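Local structure of inosine-uridine nucleoside N-ribohydrolase (Xanthomonas oryzae pv. oryzae, 4KL0) at residues 237-240 against 241-244; 250-253 against 254-258; 339-342 against 343-346. The protein binds calcium and probably hydrolyses N-glycosidic bonds of nucleosides, although its function has not been established. All coordinates share one frame; numbering follows the deposited sequence.

Contact 1: 237-240 against 241-244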
loop_
_atom_site.group_PDB
_atom_site.type_symbol
_atom_site.label_atom_id
_atom_site.label_comp_id
_atom_site.label_asym_id
_atom_site.label_seq_id
_atom_site.Cartn_x
_atom_site.Cartn_y
_atom_site.Cartn_z
ATOM N N ALA A 237 1.623 19.355 -3.423
ATOM C CA ALA A 237 2.957 19.569 -3.972
ATOM C C ALA A 237 3.677 18.240 -4.103
ATOM O O ALA A 237 4.605 18.123 -4.961
ATOM C CB ALA A 237 3.774 20.553 -3.096
ATOM N N PHE A 238 3.300 17.276 -3.252
ATOM C CA PHE A 238 3.854 15.898 -3.350
ATOM C C PHE A 238 3.622 15.347 -4.754
ATOM O O PHE A 238 4.572 14.871 -5.393
ATOM C CB PHE A 238 3.344 14.943 -2.247
ATOM C CG PHE A 238 3.734 13.485 -2.477
ATOM C CD1 PHE A 238 4.945 12.998 -1.990
ATOM C CD2 PHE A 238 2.898 12.638 -3.197
ATOM C CE1 PHE A 238 5.315 11.679 -2.212
ATOM C CE2 PHE A 238 3.239 11.341 -3.410
ATOM C CZ PHE A 238 4.467 10.846 -2.910
ATOM N N TYR A 239 2.388 15.457 -5.256
ATOM C CA TYR A 239 2.008 14.938 -6.570
ATOM C C TYR A 239 2.511 15.845 -7.687
ATOM O O TYR A 239 2.831 15.379 -8.777
ATOM C CB TYR A 239 0.486 14.805 -6.667
ATOM C CG TYR A 239 -0.009 13.626 -5.793
ATOM C CD1 TYR A 239 0.054 12.347 -6.289
ATOM C CD2 TYR A 239 -0.506 13.812 -4.492
ATOM C CE1 TYR A 239 -0.347 11.268 -5.561
ATOM C CE2 TYR A 239 -0.914 12.721 -3.723
ATOM C CZ TYR A 239 -0.798 11.441 -4.285
ATOM O OH TYR A 239 -1.187 10.321 -3.632
ATOM N N GLU A 240 2.552 17.165 -7.432
ATOM C CA GLU A 240 3.021 18.059 -8.475
ATOM C C GLU A 240 4.519 17.895 -8.640
ATOM O O GLU A 240 4.977 17.821 -9.753
ATOM C CB GLU A 240 2.636 19.528 -8.212
ATOM C CG GLU A 240 1.082 19.786 -8.197
ATOM C CD GLU A 240 0.386 19.750 -9.549
ATOM O OE1 GLU A 240 1.037 19.556 -10.603
ATOM O OE2 GLU A 240 -0.858 19.913 -9.586
ATOM N N GLY A 241 5.223 17.727 -7.527
ATOM C CA GLY A 241 6.658 17.405 -7.533
ATOM C C GLY A 241 7.051 16.190 -8.337
ATOM O O GLY A 241 8.060 16.181 -9.041
ATOM N N ILE A 242 6.242 15.137 -8.260
ATOM C CA ILE A 242 6.619 13.911 -8.957
ATOM C C ILE A 242 6.197 13.898 -10.419
ATOM O O ILE A 242 6.687 13.085 -11.201
ATOM C CB ILE A 242 6.121 12.592 -8.254
ATOM C CG1 ILE A 242 4.600 12.576 -8.059
ATOM C CG2 ILE A 242 6.805 12.436 -6.902
ATOM C CD1 ILE A 242 4.189 11.304 -7.315
ATOM N N ALA A 243 5.296 14.794 -10.800
ATOM C CA ALA A 243 4.875 14.864 -12.174
ATOM C C ALA A 243 5.737 15.871 -12.972
ATOM O O ALA A 243 5.689 15.887 -14.198
ATOM C CB ALA A 243 3.420 15.218 -12.239
ATOM N N ARG A 244 6.566 16.614 -12.255
ATOM C CA ARG A 244 7.204 17.821 -12.812
ATOM C C ARG A 244 8.020 17.523 -14.076
ATOM O O ARG A 244 7.998 18.288 -15.045
ATOM C CB ARG A 244 8.065 18.503 -11.727
ATOM C CG ARG A 244 8.587 19.927 -12.051
ATOM C CD ARG A 244 9.079 20.614 -10.751
ATOM N NE ARG A 244 7.991 20.957 -9.832
ATOM C CZ ARG A 244 8.000 20.697 -8.520
ATOM N NH1 ARG A 244 9.025 20.055 -7.951
ATOM N NH2 ARG A 244 6.970 21.047 -7.763
#
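Ile-242 brings its CD1 methyl obliquely up to the ring of Phe-238, one turn back on helix 236-243 of the nucleoside hydrolase fold, a Rossmann-like mixed sheet flanked by helices; CD1 lies 4.0 Å from Phe-238 CE2. The same methyl lies more loosely beside the Tyr-239 ring. Ile-242 CG1 sits between the backbone N and the carbonyl carbon (chi1 57°), an uncommon choice for a helical isoleucine; this lays CG1 close over the preceding turn, 3.4 Å from Tyr-239 O, and sends CD1 back to the rings. The two rings also meet, nearly perpendicular: Phe-238 CD2 stands over the centre of the tyrosine ring, while Tyr-239 CD2 lies at the edge of the phenylalanine, in its plane.

Beneath these side chains the backbone ladder changes along the helix. Gly-241 N gives a short bond of 2.7 Å to Ala-237 O, whereas that from Ile-242 N to Phe-238 O is weak. Ala-243 N is shared between Tyr-239 O, again weakly, and Glu-240 O, which it meets from above the carbonyl plane. Glycine suits position 241, where a CB would crowd Ala-237 O.

Farther out, Val-44 of helix 41-54 and Ala-369 of helix 358-372 pack on Phe-238, whose large apolar ring fits a buried junction of helices. Glu-240, on the more open flank, bends at chi2 and splits its carboxylate between Trp-308 NE1 and Arg-254 NH1. The guanidinium of Arg-244 folds back over the backbone, its NH2 4.1 Å from Glu-240 C.

Contact 2: 250-253 against 254-258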
loop_
_atom_site.group_PDB
_atom_site.type_symbol
_atom_site.label_atom_id
_atom_site.label_comp_id
_atom_site.label_asym_id
_atom_site.label_seq_id
_atom_site.Cartn_x
_atom_site.Cartn_y
_atom_site.Cartn_z
ATOM N N GLY A 250 4.734 9.356 -12.572
ATOM C CA GLY A 250 4.446 10.586 -11.843
ATOM C C GLY A 250 3.213 11.355 -12.341
ATOM O O GLY A 250 2.421 11.833 -11.527
ATOM N N GLU A 251 3.050 11.475 -13.667
ATOM C CA GLU A 251 1.892 12.154 -14.223
ATOM C C GLU A 251 0.630 11.324 -13.925
ATOM O O GLU A 251 -0.412 11.879 -13.597
ATOM C CB GLU A 251 2.019 12.328 -15.749
ATOM C CG GLU A 251 3.181 13.278 -16.148
ATOM C CD GLU A 251 3.349 13.383 -17.655
ATOM O OE1 GLU A 251 2.930 12.425 -18.360
ATOM O OE2 GLU A 251 3.878 14.440 -18.140
ATOM N N TYR A 252 0.709 10.011 -14.075
ATOM C CA TYR A 252 -0.440 9.177 -13.649
ATOM C C TYR A 252 -0.854 9.477 -12.203
ATOM O O TYR A 252 -2.059 9.667 -11.923
ATOM C CB TYR A 252 -0.139 7.682 -13.825
ATOM C CG TYR A 252 -1.019 6.725 -13.027
ATOM C CD1 TYR A 252 -0.586 6.249 -11.779
ATOM C CD2 TYR A 252 -2.290 6.386 -13.459
ATOM C CE1 TYR A 252 -1.374 5.400 -11.024
ATOM C CE2 TYR A 252 -3.087 5.526 -12.715
ATOM C CZ TYR A 252 -2.634 5.060 -11.488
ATOM O OH TYR A 252 -3.437 4.222 -10.735
ATOM N N LEU A 253 0.112 9.507 -11.278
ATOM C CA LEU A 253 -0.258 9.682 -9.868
ATOM C C LEU A 253 -0.885 11.046 -9.656
ATOM O O LEU A 253 -1.899 11.182 -8.979
ATOM C CB LEU A 253 0.942 9.555 -8.931
ATOM C CG LEU A 253 1.402 8.092 -8.819
ATOM C CD1 LEU A 253 2.770 8.042 -8.125
ATOM C CD2 LEU A 253 0.319 7.264 -8.051
ATOM N N ARG A 254 -0.268 12.105 -10.205
ATOM C CA ARG A 254 -0.863 13.406 -10.003
ATOM C C ARG A 254 -2.266 13.471 -10.626
ATOM O O ARG A 254 -3.187 13.978 -10.001
ATOM C CB ARG A 254 0.088 14.474 -10.577
ATOM C CG ARG A 254 -0.453 15.929 -10.398
ATOM C CD ARG A 254 -1.376 16.419 -11.542
ATOM N NE ARG A 254 -0.970 15.979 -12.884
ATOM C CZ ARG A 254 -0.018 16.556 -13.605
ATOM N NH1 ARG A 254 0.626 17.593 -13.103
ATOM N NH2 ARG A 254 0.311 16.077 -14.808
ATOM N N ASP A 255 -2.421 12.928 -11.832
ATOM C CA ASP A 255 -3.715 12.996 -12.518
ATOM C C ASP A 255 -4.775 12.176 -11.766
ATOM O O ASP A 255 -5.905 12.656 -11.576
ATOM C CB ASP A 255 -3.626 12.531 -13.963
ATOM C CG ASP A 255 -2.830 13.497 -14.844
ATOM O OD1 ASP A 255 -2.512 14.620 -14.374
ATOM O OD2 ASP A 255 -2.544 13.091 -15.993
ATOM N N VAL A 256 -4.417 10.989 -11.284
ATOM C CA VAL A 256 -5.445 10.231 -10.540
ATOM C C VAL A 256 -5.847 10.923 -9.226
ATOM O O VAL A 256 -7.041 10.957 -8.841
ATOM C CB VAL A 256 -5.022 8.739 -10.289
ATOM C CG1 VAL A 256 -4.862 8.076 -11.558
ATOM C CG2 VAL A 256 -3.821 8.660 -9.479
ATOM N N GLN A 257 -4.877 11.469 -8.507
ATOM C CA GLN A 257 -5.241 12.123 -7.262
ATOM C C GLN A 257 -6.056 13.384 -7.546
ATOM O O GLN A 257 -7.084 13.655 -6.918
ATOM C CB GLN A 257 -4.025 12.426 -6.412
ATOM C CG GLN A 257 -4.387 13.249 -5.191
ATOM C CD GLN A 257 -5.184 12.496 -4.165
ATOM O OE1 GLN A 257 -4.617 11.820 -3.288
ATOM N NE2 GLN A 257 -6.506 12.572 -4.278
ATOM N N LYS A 258 -5.604 14.157 -8.525
ATOM C CA LYS A 258 -6.316 15.409 -8.764
ATOM C C LYS A 258 -7.733 15.104 -9.279
ATOM O O LYS A 258 -8.675 15.732 -8.807
ATOM C CB LYS A 258 -5.473 16.318 -9.685
ATOM C CG LYS A 258 -6.067 17.669 -9.953
ATOM C CD LYS A 258 -5.103 18.432 -10.832
ATOM C CE LYS A 258 -5.773 19.698 -11.290
ATOM N NZ LYS A 258 -4.947 20.299 -12.388
#
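Tyr-252 and Val-256, one turn apart on helix 248-269, make a tight apolar contact in which Val-256 CG1 lies over one face of the phenol ring, 3.3 Å from Tyr-252 CE2. The ring is brought there by chi1 of 161°, which carries CG away from the backbone N and lays the ring along the next turn. Valine suits the place because it is branched: CG1 takes the face near CE2, and CG2, set between the backbone N and the carbonyl carbon, lies 3.2 Å from Leu-253 O and farther above the ring, toward its rim. The phenol OH is hydrogen-bonded to Asn-37 OD1.

On another flank Arg-254 starts with CG opposite the backbone N (chi1 -179°), then bends at chi2 and chi3, curling its guanidinium back to Asp-255. Arg-254 NE and Asp-255 OD1 form a short salt bridge of 2.5 Å, tilted from both planar groups, and NH2 adds a weak bond to the same oxygen. Asp-255 CG, anti to the carbonyl carbon (chi1 -69°), comes near Glu-251 O without bonding; the guanidinium pairs the carboxylate.

Four regular i to i+4 backbone bonds join the two segments, from Arg-254 N to Gly-250 O through Gln-257 N to Leu-253 O. Buried Leu-253 reaches Val-43, Val-44 and Thr-47 of helix 41-54 and also Ile-242, while Arg-254 packs on Ala-243, so this part of helix 248-269 lies against helices 41-54 and 236-243.

Contact 3: 339-342 against 343-346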
loop_
_atom_site.group_PDB
_atom_site.type_symbol
_atom_site.label_atom_id
_atom_site.label_comp_id
_atom_site.label_asym_id
_atom_site.label_seq_id
_atom_site.Cartn_x
_atom_site.Cartn_y
_atom_site.Cartn_z
ATOM N N MET A 339 0.333 -4.975 21.148
ATOM C CA MET A 339 -1.078 -5.233 21.487
ATOM C C MET A 339 -1.372 -6.660 21.949
ATOM O O MET A 339 -2.468 -6.947 22.453
ATOM C CB MET A 339 -1.993 -4.902 20.294
ATOM C CG MET A 339 -2.260 -3.442 20.114
ATOM S SD MET A 339 -3.188 -2.719 21.507
ATOM C CE MET A 339 -2.266 -1.299 21.509
ATOM N N HIS A 340 -0.426 -7.575 21.761
ATOM C CA HIS A 340 -0.673 -8.963 22.073
ATOM C C HIS A 340 -0.607 -9.166 23.588
ATOM O O HIS A 340 -0.109 -8.282 24.312
ATOM C CB HIS A 340 0.345 -9.859 21.376
ATOM C CG HIS A 340 1.773 -9.465 21.631
ATOM N ND1 HIS A 340 2.305 -8.256 21.231
ATOM C CD2 HIS A 340 2.778 -10.134 22.248
ATOM C CE1 HIS A 340 3.575 -8.190 21.597
ATOM N NE2 HIS A 340 3.887 -9.320 22.217
ATOM N N ARG A 341 -1.114 -10.308 24.044
ATOM C CA ARG A 341 -0.961 -10.661 25.461
ATOM C C ARG A 341 0.493 -10.990 25.696
ATOM O O ARG A 341 1.119 -11.676 24.864
ATOM C CB ARG A 341 -1.768 -11.894 25.836
ATOM C CG ARG A 341 -3.256 -11.780 25.612
ATOM C CD ARG A 341 -3.981 -13.012 26.189
ATOM N NE ARG A 341 -3.116 -14.193 26.361
ATOM C CZ ARG A 341 -2.749 -15.026 25.377
ATOM N NH1 ARG A 341 -3.123 -14.798 24.112
ATOM N NH2 ARG A 341 -1.970 -16.071 25.648
ATOM N N GLU A 342 1.012 -10.505 26.827
ATOM C CA GLU A 342 2.375 -10.796 27.268
ATOM C C GLU A 342 2.710 -12.266 27.018
ATOM O O GLU A 342 1.983 -13.163 27.458
ATOM C CB GLU A 342 2.534 -10.426 28.754
ATOM C CG GLU A 342 1.489 -11.061 29.661
ATOM C CD GLU A 342 0.987 -10.116 30.750
ATOM O OE1 GLU A 342 -0.242 -10.178 31.052
ATOM O OE2 GLU A 342 1.818 -9.331 31.311
ATOM N N GLY A 343 3.778 -12.488 26.251
ATOM C CA GLY A 343 4.223 -13.822 25.901
ATOM C C GLY A 343 3.621 -14.478 24.668
ATOM O O GLY A 343 4.039 -15.590 24.295
ATOM N N ALA A 344 2.624 -13.841 24.034
ATOM C CA ALA A 344 1.973 -14.490 22.887
ATOM C C ALA A 344 2.646 -14.045 21.596
ATOM O O ALA A 344 3.569 -13.226 21.641
ATOM C CB ALA A 344 0.488 -14.142 22.852
ATOM N N SER A 345 2.192 -14.584 20.464
ATOM C CA SER A 345 2.675 -14.114 19.160
ATOM C C SER A 345 2.509 -12.607 18.996
ATOM O O SER A 345 1.450 -12.041 19.280
ATOM C CB SER A 345 2.013 -14.863 18.016
ATOM O OG SER A 345 2.766 -14.683 16.825
ATOM N N PRO A 346 3.585 -11.927 18.559
ATOM C CA PRO A 346 3.560 -10.472 18.607
ATOM C C PRO A 346 2.600 -9.854 17.616
ATOM O O PRO A 346 2.548 -10.277 16.469
ATOM C CB PRO A 346 4.993 -10.042 18.222
ATOM C CG PRO A 346 5.808 -11.224 18.351
ATOM C CD PRO A 346 4.939 -12.473 18.311
#
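The imidazole of His-340 has Pro-346 CA over one face, 3.5 Å from the ring centroid and only 4° off the normal, a nearly ideal CH-pi contact. Obliquely to the ring come two carbonyl oxygens, Ser-345 O and Ala-344 O, the latter 3.2 Å from His-340 CD2. A flat aromatic suits this position because it can lie against the returning chain; with chi1 at 53° its CG stands between the backbone N and the carbonyl carbon, which swings the ring across to that chain. The second flat group, the Arg-341 guanidinium, has the Ala-344 methyl over one face, with CB 3.9 Å from NH1. Alanine suits the place because its one methyl fits against the guanidinium while lying only 3.2 Å from Arg-341 O.

Beyond these contacts the chain reverses at Glu-342 and Gly-343, and Ala-344 N donates to Arg-341 O at 2.8 Å. Gly-343 occupies the third position with phi 88°, where a side chain would collide with Glu-342 O. Backbone bonds between Met-339 and Val-347 and between Pro-346 and Leu-221 tie the ends of the loop to the sheet. The arrangement is a type II beta turn in the hairpin connection between the antiparallel strands 337-338 and 347-350.

Contacts 1 and 2 are neighbours on successive helices, their centres 9 Å apart. A salt bridge joins them, Glu-240 OE1 to Arg-254 NH1 at 3.2 Å, so that Arg-254 serves acidic groups on both helices; Tyr-239 CD1 also packs 3.5 Å from Leu-253 O. Both lie near the calcium site formed by Asp-35, Asp-42, Ile-151 and Asp-318 without taking part in it: the side chains of Tyr-239 and Tyr-252 are about 11 and 10 Å from the ion, and that of Tyr-252 about 7 Å from that of Asp-42. Contact 3 lies on the opposite side of the chain's centre from both, about 42 Å from contact 1 between centres, at the sheet's antiparallel margin and away from the metal.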